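Putative lipoprotein (Bacteroides fragilis, PDB 3QNK) is a putative SusD-like lipoprotein of the outer membrane that probably binds glycans at the cell surface for uptake, its own ligand being unknown. Local coordinates at residues B[147-150]-B[151-155]; B[166-169]-B[170-173]; B[252-255]-B[256-260]; B[303-306]-B[307-310]; B[491-494]-B[495-498]. All blocks are in the same frame, centred on the assembly; numbering follows the deposited sequence.

Interaction 1: residues B[147-150]-B[151-155]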
loop_
_atom_site.group_PDB
_atom_site.type_symbol
_atom_site.label_atom_id
_atom_site.label_comp_id
_atom_site.label_asym_id
_atom_site.label_seq_id
_atom_site.Cartn_x
_atom_site.Cartn_y
_atom_site.Cartn_z
ATOM N N SER B 147 19.431 -11.267 6.822
ATOM C CA SER B 147 20.819 -11.186 7.245
ATOM C C SER B 147 20.808 -10.808 8.725
ATOM O O SER B 147 19.735 -10.481 9.287
ATOM C CB SER B 147 21.576 -10.158 6.414
ATOM O OG SER B 147 21.482 -10.474 5.033
ATOM N N SER B 148 21.976 -10.899 9.388
ATOM C CA SER B 148 22.065 -10.510 10.791
ATOM C C SER B 148 21.922 -8.995 10.888
ATOM O O SER B 148 22.222 -8.281 9.923
ATOM C CB SER B 148 23.393 -10.972 11.381
ATOM O OG SER B 148 24.513 -10.406 10.715
ATOM N N GLU B 149 21.495 -8.500 12.051
ATOM C CA GLU B 149 21.387 -7.070 12.277
ATOM C C GLU B 149 22.762 -6.398 12.023
ATOM O O GLU B 149 22.796 -5.342 11.393
ATOM C CB GLU B 149 20.852 -6.777 13.701
ATOM C CG GLU B 149 20.274 -5.373 13.848
ATOM C CD GLU B 149 19.532 -4.999 15.118
ATOM O OE1 GLU B 149 19.752 -5.673 16.147
ATOM O OE2 GLU B 149 18.777 -3.994 15.099
ATOM N N LYS B 150 23.881 -7.048 12.444
ATOM C CA LYS B 150 25.239 -6.518 12.276
ATOM C C LYS B 150 25.553 -6.307 10.807
ATOM O O LYS B 150 26.031 -5.224 10.451
ATOM C CB LYS B 150 26.312 -7.417 12.935
ATOM C CG LYS B 150 27.562 -6.638 13.389
ATOM C CD LYS B 150 27.315 -5.794 14.682
ATOM C CE LYS B 150 28.468 -4.905 15.125
ATOM N NZ LYS B 150 28.107 -4.063 16.310
ATOM N N GLU B 151 25.238 -7.315 9.951
ATOM C CA GLU B 151 25.422 -7.275 8.497
ATOM C C GLU B 151 24.627 -6.130 7.857
ATOM O O GLU B 151 25.112 -5.455 6.948
ATOM C CB GLU B 151 24.939 -8.580 7.899
ATOM C CG GLU B 151 26.002 -9.515 7.399
ATOM C CD GLU B 151 25.417 -10.536 6.441
ATOM O OE1 GLU B 151 24.602 -11.389 6.876
ATOM O OE2 GLU B 151 25.709 -10.413 5.228
ATOM N N CYS B 152 23.392 -5.935 8.322
ATOM C CA CYS B 152 22.496 -4.896 7.839
ATOM C C CYS B 152 23.059 -3.513 8.206
ATOM O O CYS B 152 23.140 -2.651 7.326
ATOM C CB CYS B 152 21.091 -5.116 8.389
ATOM S SG CYS B 152 20.301 -6.646 7.797
ATOM N N TYR B 153 23.562 -3.344 9.460
ATOM C CA TYR B 153 24.185 -2.084 9.863
ATOM C C TYR B 153 25.454 -1.831 9.035
ATOM O O TYR B 153 25.694 -0.695 8.635
ATOM C CB TYR B 153 24.472 -2.046 11.369
ATOM C CG TYR B 153 23.271 -1.628 12.183
ATOM C CD1 TYR B 153 22.774 -0.332 12.118
ATOM C CD2 TYR B 153 22.629 -2.527 13.021
ATOM C CE1 TYR B 153 21.658 0.053 12.866
ATOM C CE2 TYR B 153 21.526 -2.150 13.783
ATOM C CZ TYR B 153 21.040 -0.862 13.701
ATOM O OH TYR B 153 19.917 -0.541 14.426
ATOM N N ASP B 154 26.207 -2.910 8.692
ATOM C CA ASP B 154 27.392 -2.838 7.824
ATOM C C ASP B 154 27.000 -2.361 6.422
ATOM O O ASP B 154 27.662 -1.479 5.884
ATOM C CB ASP B 154 28.108 -4.192 7.727
ATOM C CG ASP B 154 28.870 -4.642 8.950
ATOM O OD1 ASP B 154 29.116 -3.802 9.844
ATOM O OD2 ASP B 154 29.297 -5.813 8.980
ATOM N N PHE B 155 25.905 -2.917 5.853
ATOM C CA PHE B 155 25.384 -2.538 4.531
ATOM C C PHE B 155 25.032 -1.050 4.502
ATOM O O PHE B 155 25.538 -0.344 3.637
ATOM C CB PHE B 155 24.155 -3.401 4.152
ATOM C CG PHE B 155 23.681 -3.270 2.730
ATOM C CD1 PHE B 155 22.859 -2.215 2.345
ATOM C CD2 PHE B 155 24.004 -4.227 1.783
ATOM C CE1 PHE B 155 22.422 -2.091 1.029
ATOM C CE2 PHE B 155 23.536 -4.122 0.478
ATOM C CZ PHE B 155 22.759 -3.045 0.107
#

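Interaction 2: residues B[166-169]-B[170-173]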
loop_
_atom_site.group_PDB
_atom_site.type_symbol
_atom_site.label_atom_id
_atom_site.label_comp_id
_atom_site.label_asym_id
_atom_site.label_seq_id
_atom_site.Cartn_x
_atom_site.Cartn_y
_atom_site.Cartn_z
HETATM N N MSE B 166 31.151 10.764 -2.195
HETATM C CA MSE B 166 30.603 11.249 -3.478
HETATM C C MSE B 166 29.725 12.500 -3.431
HETATM O O MSE B 166 29.485 13.095 -4.483
HETATM C CB MSE B 166 29.791 10.138 -4.132
HETATM C CG MSE B 166 30.614 8.897 -4.375
HETATM SE SE MSE B 166 29.514 7.435 -4.893
HETATM C CE MSE B 166 29.677 7.660 -6.787
ATOM N N LEU B 167 29.223 12.881 -2.262
ATOM C CA LEU B 167 28.336 14.044 -2.146
ATOM C C LEU B 167 29.084 15.373 -1.891
ATOM O O LEU B 167 30.137 15.375 -1.233
ATOM C CB LEU B 167 27.313 13.833 -1.025
ATOM C CG LEU B 167 26.219 12.807 -1.287
ATOM C CD1 LEU B 167 25.337 12.634 -0.056
ATOM C CD2 LEU B 167 25.389 13.188 -2.471
ATOM N N PRO B 168 28.538 16.522 -2.381
ATOM C CA PRO B 168 29.153 17.821 -2.047
ATOM C C PRO B 168 28.738 18.273 -0.631
ATOM O O PRO B 168 27.739 17.784 -0.096
ATOM C CB PRO B 168 28.583 18.758 -3.109
ATOM C CG PRO B 168 27.254 18.192 -3.431
ATOM C CD PRO B 168 27.298 16.704 -3.176
ATOM N N ALA B 169 29.490 19.201 -0.033
ATOM C CA ALA B 169 29.160 19.729 1.288
ATOM C C ALA B 169 27.998 20.722 1.192
ATOM O O ALA B 169 27.219 20.863 2.143
ATOM C CB ALA B 169 30.375 20.400 1.911
ATOM N N SER B 170 27.867 21.374 0.033
ATOM C CA SER B 170 26.844 22.378 -0.224
ATOM C C SER B 170 26.383 22.360 -1.669
ATOM O O SER B 170 27.084 21.843 -2.538
ATOM C CB SER B 170 27.389 23.761 0.121
ATOM O OG SER B 170 26.345 24.720 0.158
ATOM N N TYR B 171 25.208 22.954 -1.918
ATOM C CA TYR B 171 24.618 23.119 -3.250
ATOM C C TYR B 171 24.355 24.603 -3.574
ATOM O O TYR B 171 24.348 25.449 -2.663
ATOM C CB TYR B 171 23.287 22.354 -3.351
ATOM C CG TYR B 171 23.438 20.855 -3.363
ATOM C CD1 TYR B 171 23.664 20.169 -4.552
ATOM C CD2 TYR B 171 23.347 20.116 -2.185
ATOM C CE1 TYR B 171 23.804 18.783 -4.568
ATOM C CE2 TYR B 171 23.512 18.735 -2.185
ATOM C CZ TYR B 171 23.728 18.069 -3.379
ATOM O OH TYR B 171 23.876 16.704 -3.384
ATOM N N GLY B 172 24.081 24.876 -4.862
ATOM C CA GLY B 172 23.666 26.178 -5.367
ATOM C C GLY B 172 22.241 26.453 -4.906
ATOM O O GLY B 172 21.622 25.600 -4.244
ATOM N N SER B 173 21.705 27.647 -5.230
ATOM C CA SER B 173 20.359 28.067 -4.806
ATOM C C SER B 173 19.265 27.062 -5.250
ATOM O O SER B 173 18.464 26.609 -4.418
ATOM C CB SER B 173 20.051 29.465 -5.340
#

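Interaction 3: residues B[252-255]-B[256-260]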
loop_
_atom_site.group_PDB
_atom_site.type_symbol
_atom_site.label_atom_id
_atom_site.label_comp_id
_atom_site.label_asym_id
_atom_site.label_seq_id
_atom_site.Cartn_x
_atom_site.Cartn_y
_atom_site.Cartn_z
ATOM N N ASN B 252 -2.620 15.014 6.860
ATOM C CA ASN B 252 -1.842 16.235 6.995
ATOM C C ASN B 252 -1.305 16.345 8.416
ATOM O O ASN B 252 -2.080 16.527 9.354
ATOM C CB ASN B 252 -2.677 17.459 6.614
ATOM C CG ASN B 252 -1.906 18.740 6.717
ATOM O OD1 ASN B 252 -1.762 19.326 7.797
ATOM N ND2 ASN B 252 -1.348 19.166 5.604
HETATM N N MSE B 253 0.026 16.253 8.555
HETATM C CA MSE B 253 0.784 16.284 9.801
HETATM C C MSE B 253 0.372 17.433 10.746
HETATM O O MSE B 253 0.279 17.210 11.958
HETATM C CB MSE B 253 2.271 16.358 9.496
HETATM C CG MSE B 253 3.114 16.164 10.713
HETATM SE SE MSE B 253 4.930 15.793 10.329
HETATM C CE MSE B 253 5.222 14.869 11.919
HETATM N N MSE B 254 0.121 18.643 10.201
HETATM C CA MSE B 254 -0.273 19.804 10.997
HETATM C C MSE B 254 -1.703 19.678 11.523
HETATM O O MSE B 254 -1.911 19.855 12.720
HETATM C CB MSE B 254 -0.127 21.081 10.175
HETATM C CG MSE B 254 -0.329 22.337 11.001
HETATM SE SE MSE B 254 -0.768 23.894 9.939
HETATM C CE MSE B 254 -0.954 25.229 11.444
ATOM N N VAL B 255 -2.692 19.406 10.636
ATOM C CA VAL B 255 -4.108 19.309 11.003
ATOM C C VAL B 255 -4.305 18.140 11.979
ATOM O O VAL B 255 -4.995 18.303 12.979
ATOM C CB VAL B 255 -4.999 19.202 9.744
ATOM C CG1 VAL B 255 -6.466 18.971 10.099
ATOM C CG2 VAL B 255 -4.859 20.447 8.884
ATOM N N CYS B 256 -3.630 17.013 11.743
ATOM C CA CYS B 256 -3.705 15.830 12.586
ATOM C C CYS B 256 -3.226 16.071 13.997
ATOM O O CYS B 256 -3.668 15.352 14.880
ATOM C CB CYS B 256 -2.913 14.691 11.963
ATOM S SG CYS B 256 -3.753 13.897 10.578
ATOM N N ASN B 257 -2.286 17.006 14.215
ATOM C CA ASN B 257 -1.722 17.218 15.539
ATOM C C ASN B 257 -2.053 18.597 16.105
ATOM O O ASN B 257 -1.563 18.961 17.187
ATOM C CB ASN B 257 -0.224 16.959 15.501
ATOM C CG ASN B 257 0.073 15.508 15.164
ATOM O OD1 ASN B 257 -0.107 14.592 15.974
ATOM N ND2 ASN B 257 0.433 15.256 13.926
HETATM N N MSE B 258 -2.962 19.313 15.429
HETATM C CA MSE B 258 -3.413 20.626 15.841
HETATM C C MSE B 258 -4.514 20.529 16.925
HETATM O O MSE B 258 -5.327 19.597 16.885
HETATM C CB MSE B 258 -3.937 21.362 14.612
HETATM C CG MSE B 258 -4.128 22.865 14.812
HETATM SE SE MSE B 258 -4.956 23.692 13.243
HETATM C CE MSE B 258 -3.637 23.100 11.997
ATOM N N VAL B 259 -4.573 21.531 17.855
ATOM C CA VAL B 259 -5.611 21.603 18.908
ATOM C C VAL B 259 -6.970 21.562 18.222
ATOM O O VAL B 259 -7.167 22.265 17.220
ATOM C CB VAL B 259 -5.468 22.838 19.834
ATOM C CG1 VAL B 259 -6.424 22.750 21.019
ATOM C CG2 VAL B 259 -4.032 23.003 20.328
ATOM N N THR B 260 -7.894 20.715 18.717
ATOM C CA THR B 260 -9.200 20.598 18.067
ATOM C C THR B 260 -10.150 21.752 18.406
ATOM O O THR B 260 -10.593 22.457 17.501
ATOM C CB THR B 260 -9.838 19.255 18.359
ATOM O OG1 THR B 260 -8.911 18.263 17.945
ATOM C CG2 THR B 260 -11.133 19.056 17.594
#

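Interaction 4: residues B[303-306]-B[307-310]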
loop_
_atom_site.group_PDB
_atom_site.type_symbol
_atom_site.label_atom_id
_atom_site.label_comp_id
_atom_site.label_asym_id
_atom_site.label_seq_id
_atom_site.Cartn_x
_atom_site.Cartn_y
_atom_site.Cartn_z
ATOM N N VAL B 303 -6.420 18.588 44.258
ATOM C CA VAL B 303 -6.704 19.684 43.346
ATOM C C VAL B 303 -5.589 20.725 43.441
ATOM O O VAL B 303 -5.199 21.132 44.541
ATOM C CB VAL B 303 -8.096 20.291 43.596
ATOM C CG1 VAL B 303 -8.392 21.421 42.618
ATOM C CG2 VAL B 303 -9.195 19.224 43.510
ATOM N N PHE B 304 -5.059 21.119 42.282
ATOM C CA PHE B 304 -4.045 22.138 42.167
ATOM C C PHE B 304 -4.573 23.370 41.483
ATOM O O PHE B 304 -5.455 23.264 40.642
ATOM C CB PHE B 304 -2.859 21.636 41.378
ATOM C CG PHE B 304 -2.306 20.342 41.895
ATOM C CD1 PHE B 304 -1.316 20.335 42.885
ATOM C CD2 PHE B 304 -2.752 19.122 41.382
ATOM C CE1 PHE B 304 -0.786 19.131 43.349
ATOM C CE2 PHE B 304 -2.202 17.928 41.824
ATOM C CZ PHE B 304 -1.219 17.935 42.797
ATOM N N ASP B 305 -4.022 24.541 41.836
ATOM C CA ASP B 305 -4.341 25.811 41.205
ATOM C C ASP B 305 -3.147 26.206 40.379
ATOM O O ASP B 305 -2.041 26.332 40.907
ATOM C CB ASP B 305 -4.693 26.888 42.236
ATOM C CG ASP B 305 -5.266 28.156 41.628
ATOM O OD1 ASP B 305 -4.503 28.887 40.939
ATOM O OD2 ASP B 305 -6.477 28.428 41.852
ATOM N N ILE B 306 -3.369 26.388 39.078
ATOM C CA ILE B 306 -2.363 26.720 38.070
ATOM C C ILE B 306 -1.515 27.950 38.482
ATOM O O ILE B 306 -0.379 28.088 38.049
ATOM C CB ILE B 306 -3.115 26.927 36.721
ATOM C CG1 ILE B 306 -2.315 26.400 35.562
ATOM C CG2 ILE B 306 -3.664 28.352 36.482
ATOM C CD1 ILE B 306 -3.093 26.412 34.230
ATOM N N ASN B 307 -2.067 28.808 39.348
ATOM C CA ASN B 307 -1.429 30.027 39.811
ATOM C C ASN B 307 -0.777 29.874 41.183
ATOM O O ASN B 307 0.244 30.517 41.395
ATOM C CB ASN B 307 -2.416 31.197 39.794
ATOM C CG ASN B 307 -2.887 31.552 38.378
ATOM O OD1 ASN B 307 -4.094 31.662 38.097
ATOM N ND2 ASN B 307 -1.952 31.711 37.428
ATOM N N THR B 308 -1.308 29.044 42.105
ATOM C CA THR B 308 -0.661 28.878 43.420
ATOM C C THR B 308 0.577 28.002 43.208
ATOM O O THR B 308 1.698 28.453 43.468
ATOM C CB THR B 308 -1.607 28.425 44.513
ATOM O OG1 THR B 308 -1.898 27.056 44.342
ATOM C CG2 THR B 308 -2.884 29.242 44.547
ATOM N N CYS B 309 0.401 26.819 42.611
ATOM C CA CYS B 309 1.526 25.990 42.162
ATOM C C CYS B 309 1.985 26.644 40.845
ATOM O O CYS B 309 1.203 27.407 40.250
ATOM C CB CYS B 309 1.083 24.531 41.995
ATOM S SG CYS B 309 0.346 24.126 40.382
ATOM N N GLY B 310 3.198 26.446 40.396
ATOM C CA GLY B 310 3.547 27.171 39.168
ATOM C C GLY B 310 3.777 26.263 37.995
ATOM O O GLY B 310 4.746 26.457 37.243
#

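Interaction 5: residues B[491-494]-B[495-498]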
loop_
_atom_site.group_PDB
_atom_site.type_symbol
_atom_site.label_atom_id
_atom_site.label_comp_id
_atom_site.label_asym_id
_atom_site.label_seq_id
_atom_site.Cartn_x
_atom_site.Cartn_y
_atom_site.Cartn_z
ATOM N N TRP B 491 4.587 -3.941 29.160
ATOM C CA TRP B 491 5.795 -4.261 28.412
ATOM C C TRP B 491 6.084 -5.767 28.374
ATOM O O TRP B 491 5.685 -6.527 29.268
ATOM C CB TRP B 491 6.989 -3.527 29.061
ATOM C CG TRP B 491 8.273 -3.747 28.315
ATOM C CD1 TRP B 491 9.221 -4.699 28.572
ATOM C CD2 TRP B 491 8.644 -3.137 27.069
ATOM N NE1 TRP B 491 10.160 -4.712 27.577
ATOM C CE2 TRP B 491 9.828 -3.765 26.635
ATOM C CE3 TRP B 491 8.072 -2.130 26.263
ATOM C CZ2 TRP B 491 10.464 -3.408 25.440
ATOM C CZ3 TRP B 491 8.739 -1.729 25.114
ATOM C CH2 TRP B 491 9.927 -2.359 24.720
ATOM N N ASN B 492 6.774 -6.183 27.322
ATOM C CA ASN B 492 7.385 -7.493 27.107
ATOM C C ASN B 492 8.638 -7.269 26.259
ATOM O O ASN B 492 8.583 -6.511 25.292
ATOM C CB ASN B 492 6.458 -8.498 26.481
ATOM C CG ASN B 492 7.086 -9.862 26.438
ATOM O OD1 ASN B 492 7.902 -10.160 25.569
ATOM N ND2 ASN B 492 6.803 -10.689 27.437
ATOM N N ASP B 493 9.752 -7.924 26.616
ATOM C CA ASP B 493 11.020 -7.723 25.926
ATOM C C ASP B 493 10.972 -8.031 24.416
ATOM O O ASP B 493 11.796 -7.479 23.690
ATOM C CB ASP B 493 12.122 -8.499 26.624
ATOM C CG ASP B 493 12.547 -7.901 27.968
ATOM O OD1 ASP B 493 12.227 -6.701 28.231
ATOM O OD2 ASP B 493 13.274 -8.586 28.712
ATOM N N ARG B 494 9.961 -8.783 23.918
ATOM C CA ARG B 494 9.829 -9.058 22.480
ATOM C C ARG B 494 9.567 -7.773 21.702
ATOM O O ARG B 494 9.861 -7.728 20.503
ATOM C CB ARG B 494 8.705 -10.088 22.195
ATOM C CG ARG B 494 7.293 -9.569 22.461
ATOM C CD ARG B 494 6.250 -10.591 22.171
ATOM N NE ARG B 494 4.936 -9.988 22.314
ATOM C CZ ARG B 494 3.814 -10.492 21.817
ATOM N NH1 ARG B 494 3.838 -11.607 21.097
ATOM N NH2 ARG B 494 2.663 -9.869 22.010
ATOM N N LEU B 495 9.012 -6.735 22.382
ATOM C CA LEU B 495 8.690 -5.412 21.832
ATOM C C LEU B 495 9.944 -4.592 21.501
ATOM O O LEU B 495 9.829 -3.471 20.980
ATOM C CB LEU B 495 7.779 -4.630 22.779
ATOM C CG LEU B 495 6.383 -5.210 23.088
ATOM C CD1 LEU B 495 5.698 -4.362 24.118
ATOM C CD2 LEU B 495 5.485 -5.311 21.824
ATOM N N TYR B 496 11.159 -5.166 21.748
ATOM C CA TYR B 496 12.438 -4.506 21.386
ATOM C C TYR B 496 12.682 -4.661 19.876
ATOM O O TYR B 496 13.575 -4.006 19.319
ATOM C CB TYR B 496 13.616 -4.998 22.220
ATOM C CG TYR B 496 13.672 -4.384 23.605
ATOM C CD1 TYR B 496 13.538 -3.010 23.790
ATOM C CD2 TYR B 496 13.882 -5.172 24.731
ATOM C CE1 TYR B 496 13.564 -2.446 25.064
ATOM C CE2 TYR B 496 13.882 -4.618 26.018
ATOM C CZ TYR B 496 13.749 -3.254 26.176
ATOM O OH TYR B 496 13.770 -2.726 27.442
ATOM N N LEU B 497 11.809 -5.467 19.198
ATOM C CA LEU B 497 11.797 -5.650 17.745
ATOM C C LEU B 497 10.370 -5.720 17.236
ATOM O O LEU B 497 9.499 -6.232 17.940
ATOM C CB LEU B 497 12.573 -6.911 17.332
ATOM C CG LEU B 497 14.112 -6.826 17.344
ATOM C CD1 LEU B 497 14.711 -8.117 16.842
ATOM C CD2 LEU B 497 14.626 -5.639 16.468
ATOM N N THR B 498 10.120 -5.196 16.021
ATOM C CA THR B 498 8.805 -5.213 15.337
ATOM C C THR B 498 8.575 -6.586 14.690
ATOM O O THR B 498 9.519 -7.113 14.097
ATOM C CB THR B 498 8.745 -4.072 14.313
ATOM O OG1 THR B 498 8.872 -2.864 15.043
ATOM C CG2 THR B 498 7.434 -4.042 13.507
HETATM O O HOH W 1 14.136 -4.524 29.309
#

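Interaction 1: residues B[147-150]-B[151-155]
Ser148 OG receives the backbone N-H of Glu151 at 3.3 Å, with an N-H...O angle of 159°, and this bond caps the start of helix 149-166. The serine hydroxyl is placed for it by chi1 of 60°, which tucks OG between its own N and carbonyl carbon. The carbonyl of Ser148 is used as well: Cys152 N donates to Ser148 O at 3.1 Å, in the carbonyl plane. The next two bonds of this kind run from Tyr153 N to Glu149 O and from Asp154 N to Lys150 O, both 2.9 Å.

Side-chain packing is of two sorts. Glu149 and Tyr153 run side by side and point the same way, Glu149 CG lying 3.5 Å from Tyr153 CE2, with carboxylate and ring planes 36° apart. On the N-terminal side, the extended Glu151 side chain reaches back, its OE1 3.3 Å from Ser147 CB.

The charged ends have partners beyond the segment: Lys150 NZ with Asp195 and Asp154 OD1 with Arg197, both salt bridges. The Tyr153 ring packs on Phe120 and Val123 of helix 101-126. The whole is a serine N-cap followed by the first i to i+4 bonds, the usual start of an alpha-helix.

Interaction 2: residues B[166-169]-B[170-173]
Pro168 CG sits over one face of Tyr171, three residues further on, and this CH-pi contact carries the interaction. Pro168 CG lies 3.9 Å from the centroid of the Tyr171 ring, 26° off the ring normal, so it approaches from above the face but is displaced toward the rim. The atom-level distances agree with that offset: Pro168 CG is 3.5 Å from Tyr171 CZ, and Pro168 CD lies beside Tyr171 OH at 3.4 Å, which places the proline near the hydroxyl end of the ring. With chi1 of -70°, Tyr171 CG stands anti to its carbonyl carbon, and the ring is directed back along the chain to meet the proline.

A looser methyl-to-hydroxyl contact adds to the first. Leu167 CD2 lies 3.9 Å from Tyr171 OH, so the hydroxyl has carbon neighbours from two consecutive residues.

Polar links between the two halves are lacking: no hydrogen bond joins 166-169 to 170-173, and the arrangement therefore rests on side-chain packing and on bonds to other parts of the chain. The Tyr171 hydroxyl is hydrogen-bonded to the carbonyl oxygen of Ala179, which fixes the far end of the ring.

Leu167 is the first residue to leave helical geometry after helix 149-166, and the loop leading to helix 181-194 begins here. Leu167 and Tyr171 touch Glu110 and Arg106 of helix 101-126, Ala169 touches Leu211 in another loop, and Pro168 makes a backbone hydrogen bond with Lys181, the first residue of helix 181-194.

Interaction 3: residues B[252-255]-B[256-260]
Met254 and Met258, both selenomethionines, meet through their methyl ends, Met254 CE lying 3.5 Å from Met258 CE. Met258 CE also approaches Met254 CG, at 3.5 Å, because a bend at its last torsion (chi3 -56°) swings the methyl across the extended Met254 chain.

Equally close are the bonds of the two asparagines. Asn257 ND2 donates to Met253 O at 2.8 Å, in the carbonyl plane and on a lone pair, with the oxygen only 10° out of the plane of the amide. At the other end Asn252 caps the short helix 253-257: its OD1 accepts from Val255 N at 3.0 Å, and more weakly from Met254 N. Cys256 N completes the turn by donating to Asn252 O at 2.9 Å.

Looseness is confined to a few places. The backbone bonds from Asn257 N to Met253 O and from Met258 N to Val255 O are weak, and Val255 CG2 stays 4.3 Å from Met258 CE. Every touching residue is buried, so neither side faces solvent; Asn252 also packs on Met138 of the second subunit.

The two asparagines probably make up for the weak backbone bonding of this short helix. Their amides have further partners, Asn252 ND2 with Phe382 O, Asn257 OD1 with Leu274 N and Asn257 ND2 with Gly35 O, which implies that each is held in one orientation.

Interaction 4: residues B[303-306]-B[307-310]
Asp305 OD1 accepts the backbone N-H of Asn307 at 2.9 Å, using its anti lone pair, with an N-H...O angle of 152°; a side-chain oxygen bonded to the N-H two residues on makes this an Asx turn. The same oxygen takes a second, weak bond from Thr308 N. Chi1 of -170° puts the carboxylate beside the carbonyl carbon of Asp305, facing the amides that follow. The backbone carbonyl of Asp305 closes the turn: Cys309 N donates to Asp305 O at 3.0 Å, nearly straight in line with the C=O bond, and Thr308 N adds a weak bond to this oxygen.

Around these bonds the packing is light. Thr308 crosses the Asp305 side chain at about a right angle, its OG1 lying 3.5 Å from Asp305 CB. Ile306 CG2 lies 3.7 Å from Asn307 OD1, and Cys309 SG is 4.2 Å from Phe304 CB.

What positions this first shell is the sheet beside it. Phe304 and Ile306 make backbone hydrogen bonds with Phe481 and Thr479, and Asp305 OD1 has a further weak bond with Thr479 OG1. The Phe304 ring meets Tyr295 edge-to-face. The turn follows strand 304-305, outermost within this chain in a three-stranded antiparallel sheet and paired with strand 480-488, and starts the loop toward helix 317-322.

Interaction 5: residues B[491-494]-B[495-498]
Trp491 drives one corner of its indole into the face of Tyr496: Trp491 CZ2 stands 3.2 Å above the plane of the Tyr496 ring, over its centre. The two rings form neither a stack nor an edge-to-face pair, since their planes are 55° apart and the centroids 4.7 Å. Leu495 CB lies over one face of the indole's six-membered ring, 3.9 Å from its centroid. The same benzo ring thus meets two consecutive residues, and it is carried to them by a chi1 of -177°, which sets Trp491 CG anti to the backbone N.

Asp493 holds the indole in place. Its OD1 accepts from Trp491 NE1 at 2.9 Å through the anti lone pair, and the oxygen is just 2° out of the indole plane. The carboxylate also runs alongside Tyr496, and a water that donates to Asp493 OD1 at 3.1 Å is hydrogen-bonded to Tyr496 OH at 2.6 Å, at the edge of the phenol ring. That hydroxyl is further bonded to the backbone N of Gly463, and Lys461 makes a cation-pi contact with the ring.

The backbone beneath is a 3-10 turn, with Leu495 N donating to Asn492 O at 2.9 Å and Tyr496 N to Asp493 O at 3.1 Å. Asn492 OD1 takes Arg494 N in an Asx turn that starts it. Arg494 leaves the turn to form a salt bridge with Asp64.

One carboxylate oxygen therefore links the tryptophan directly, and the tyrosine through water, which would fix how the two rings are turned against each other.

Along the chain the five contacts come in series, each closing before the next opens. Interactions 1 and 2 stand at the two ends of helix 149-166, the first at its start and the second where the chain leaves it, with centres about 29 Å apart. Interactions 3, 4 and 5 belong to the later, SusD-family part of the chain. Interactions 4 and 5 are both tied to strand 480-488, one by pairing, one by following it, yet their centres are about 39 Å apart. Interactions 1 and 5 come nearest, about 5 Å between closest atoms without touching. Early and late parts, both related to TPR proteins, thus adjoin there, consistent with one continuous alpha-alpha superhelix.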